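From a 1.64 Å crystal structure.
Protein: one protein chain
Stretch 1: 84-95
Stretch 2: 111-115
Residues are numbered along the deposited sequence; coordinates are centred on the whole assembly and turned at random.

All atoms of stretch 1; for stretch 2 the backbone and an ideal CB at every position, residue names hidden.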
# COMPACT_ATOMS: atom_id res chain seq x y z
N MET A 84 11.81 -13.31 26.77
CA MET A 84 11.59 -13.00 25.37
C MET A 84 11.08 -14.24 24.63
O MET A 84 11.48 -15.36 24.94
CB MET A 84 12.88 -12.47 24.72
CG MET A 84 13.22 -11.05 25.14
SD MET A 84 14.79 -10.44 24.48
CE MET A 84 15.95 -11.59 25.23
N SER A 85 10.20 -14.02 23.66
CA SER A 85 9.65 -15.11 22.85
C SER A 85 10.78 -15.96 22.30
O SER A 85 11.72 -15.45 21.70
CB SER A 85 8.80 -14.57 21.71
OG SER A 85 7.45 -14.39 22.11
N ASP A 86 10.65 -17.27 22.48
CA ASP A 86 11.74 -18.20 22.24
C ASP A 86 11.36 -19.27 21.22
O ASP A 86 10.55 -20.15 21.49
CB ASP A 86 12.11 -18.86 23.57
CG ASP A 86 13.26 -19.84 23.45
OD1 ASP A 86 14.00 -19.77 22.45
OD2 ASP A 86 13.42 -20.66 24.37
N MET A 87 11.96 -19.19 20.03
CA MET A 87 11.67 -20.18 19.00
C MET A 87 12.19 -21.56 19.42
O MET A 87 11.68 -22.58 18.96
CB MET A 87 12.25 -19.73 17.65
CG MET A 87 11.91 -20.64 16.46
SD MET A 87 10.15 -20.80 16.06
CE MET A 87 9.69 -19.10 15.79
N LYS A 88 13.20 -21.59 20.29
CA LYS A 88 13.83 -22.85 20.67
C LYS A 88 12.84 -23.82 21.33
O LYS A 88 12.76 -24.99 20.96
CB LYS A 88 15.00 -22.60 21.62
CG LYS A 88 16.09 -21.71 21.06
CD LYS A 88 17.17 -21.44 22.10
CE LYS A 88 18.28 -20.58 21.53
NZ LYS A 88 17.77 -19.26 21.03
N CYS A 89 12.10 -23.32 22.32
CA CYS A 89 11.13 -24.17 23.00
C CYS A 89 9.98 -24.57 22.07
O CYS A 89 9.52 -25.71 22.10
CB CYS A 89 10.62 -23.54 24.31
SG CYS A 89 9.89 -21.88 24.20
N LEU A 90 9.52 -23.64 21.24
CA LEU A 90 8.51 -23.96 20.24
C LEU A 90 9.00 -25.09 19.32
O LEU A 90 8.27 -26.04 19.05
CB LEU A 90 8.12 -22.71 19.43
CG LEU A 90 7.12 -22.92 18.29
CD1 LEU A 90 5.88 -23.68 18.78
CD2 LEU A 90 6.73 -21.58 17.65
N LEU A 91 10.23 -24.98 18.85
CA LEU A 91 10.77 -26.03 17.97
C LEU A 91 10.94 -27.36 18.70
O LEU A 91 10.77 -28.42 18.11
CB LEU A 91 12.09 -25.61 17.35
CG LEU A 91 11.93 -24.42 16.42
CD1 LEU A 91 13.26 -24.06 15.79
CD2 LEU A 91 10.88 -24.72 15.35
N THR A 92 11.30 -27.30 19.98
CA THR A 92 11.40 -28.52 20.77
C THR A 92 10.03 -29.22 20.83
O THR A 92 9.92 -30.42 20.61
CB THR A 92 11.93 -28.25 22.19
OG1 THR A 92 13.24 -27.67 22.10
CG2 THR A 92 12.01 -29.55 23.00
N ALA A 93 8.99 -28.44 21.10
CA ALA A 93 7.64 -29.00 21.18
C ALA A 93 7.17 -29.49 19.81
O ALA A 93 6.51 -30.52 19.71
CB ALA A 93 6.67 -27.96 21.74
N LEU A 94 7.49 -28.75 18.76
CA LEU A 94 7.07 -29.12 17.41
C LEU A 94 7.73 -30.42 16.95
O LEU A 94 7.10 -31.27 16.32
CB LEU A 94 7.41 -27.99 16.41
CG LEU A 94 7.10 -28.28 14.94
CD1 LEU A 94 5.63 -28.57 14.70
CD2 LEU A 94 7.57 -27.10 14.09
N THR A 95 9.00 -30.57 17.29
CA THR A 95 9.73 -31.79 16.94
C THR A 95 9.04 -33.00 17.57
O THR A 95 8.84 -34.02 16.91
CB THR A 95 11.19 -31.70 17.39
OG1 THR A 95 11.85 -30.64 16.69
CG2 THR A 95 11.92 -33.01 17.10
N UNK A 111 3.87 -21.14 7.57
CA UNK A 111 4.51 -20.23 8.52
C UNK A 111 4.41 -20.77 9.94
O UNK A 111 3.37 -21.29 10.34
CB UNK A 111 3.88 -18.84 8.44
N UNK A 112 5.50 -20.65 10.70
CA UNK A 112 5.55 -21.10 12.09
C UNK A 112 5.97 -19.91 12.95
O UNK A 112 7.04 -19.34 12.72
CB UNK A 112 6.51 -22.28 12.26
N UNK A 113 5.14 -19.51 13.91
CA UNK A 113 5.45 -18.30 14.66
C UNK A 113 4.64 -18.22 15.95
O UNK A 113 3.95 -19.18 16.32
CB UNK A 113 5.19 -17.06 13.80
N UNK A 114 4.74 -17.08 16.63
CA UNK A 114 3.99 -16.84 17.86
C UNK A 114 2.81 -15.89 17.63
O UNK A 114 2.90 -14.92 16.87
CB UNK A 114 4.92 -16.27 18.94
N UNK A 115 1.72 -16.14 18.35
CA UNK A 115 0.52 -15.33 18.25
C UNK A 115 0.77 -13.86 18.50
O UNK A 115 0.20 -13.02 17.83
CB UNK A 115 -0.53 -15.84 19.23

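Position 111 opens the strand, with phi/psi of -133/138. Its ideal CB has no atom of stretch 1 within 5.5 Å. Stretch 1 therefore sets no demand here, beyond the general liking of extended backbone for beta-branched and aromatic residues. The deposited residue is Ile-111, which makes no contact with the helix.

Position 112 is also extended, at -125/121, and its CA-to-CB bond points toward the helix. The ideal CB lies 5.3 Å from Leu-94 CD2, 5.4 Å from Leu-90 CD2 and 5.5 Å from Met-87 SD. These three residues lie one helical turn or so apart and offer an apolar surface with no polar side-chain partner. Valine, isoleucine, leucine or methionine would suit it, and the strand backbone favours the beta-branched pair. The residue is Ile-112, with chi1 m and chi2 t. Its two branches reach different parts of the helix. CG2 lies 4.0 Å from Leu-90 CD2 and 4.4 Å from Met-87 SD, while CD1 packs 3.8 Å from Leu-94 CD2.

Position 113 points away from stretch 1, as alternation along a strand predicts. Its ideal CB is still 5.3 Å from Met-87 CE, but the side chain leads elsewhere. The backbone is extended, at -164/-173, so beta-branched, small or polar residues would all suit it. The residue is Thr-113, whose OG1 is hydrogen-bonded elsewhere in the structure. Its backbone does meet the helix: Thr-113 O is 3.9 Å from Leu-90 CD2.

Position 114 turns toward stretch 1 again. The ideal CB is 4.5 Å from Ser-85 OG. Farther along lies the start of the helix, where the carbonyl of Asp-86 receives no hydrogen bond from the backbone of the helix. The way there runs between Ser-85 and Leu-90. A long side chain is needed to cover that distance, and a donor at its tip would be rewarded. Tyrosine fits well; a long flexible polar chain could also reach. The residue is Tyr-114, with chi1 m. Its OH donates a hydrogen bond to Asp-86 O at 2.8 Å. The ring is sandwiched, with Ser-85 OG over one face and Leu-90 CD2 over the opposite face, the latter 4.1 Å from Tyr-114 CE2. Asp-86 O and Met-87 N lie at the ring edge. The hydroxyl also touches Leu-90, with Tyr-114 OH 3.7 Å from Leu-90 CB.

Position 115 has helical angles, -55/-41, and no atom of stretch 1 near its ideal CB. Many residues would do. It is Arg-115, whose NH1 and NH2 are hydrogen-bonded elsewhere in the structure.

Stretch 2 111-115: IITYR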
# COMPACT_ATOMS: atom_id res chain seq x y z
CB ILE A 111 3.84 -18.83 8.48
CG1 ILE A 111 4.00 -18.17 7.10
CG2 ILE A 111 4.42 -17.92 9.57
CD1 ILE A 111 3.08 -16.95 6.94
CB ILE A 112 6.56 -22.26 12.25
CG1 ILE A 112 6.04 -23.51 11.53
CG2 ILE A 112 6.85 -22.55 13.74
CD1 ILE A 112 7.10 -24.58 11.27
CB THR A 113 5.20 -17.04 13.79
OG1 THR A 113 5.74 -15.88 14.42
CG2 THR A 113 3.72 -16.86 13.51
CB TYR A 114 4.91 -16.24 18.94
CG TYR A 114 5.69 -17.26 19.73
CD1 TYR A 114 5.11 -17.91 20.81
CD2 TYR A 114 7.01 -17.55 19.42
CE1 TYR A 114 5.82 -18.85 21.54
CE2 TYR A 114 7.73 -18.48 20.15
CZ TYR A 114 7.13 -19.13 21.21
OH TYR A 114 7.83 -20.07 21.95
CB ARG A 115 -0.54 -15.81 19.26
CG ARG A 115 -1.63 -14.78 19.54
CD ARG A 115 -2.42 -15.06 20.81
NE ARG A 115 -1.69 -14.78 22.05
CZ ARG A 115 -1.87 -15.47 23.18
NH1 ARG A 115 -2.74 -16.47 23.22
NH2 ARG A 115 -1.17 -15.16 24.26
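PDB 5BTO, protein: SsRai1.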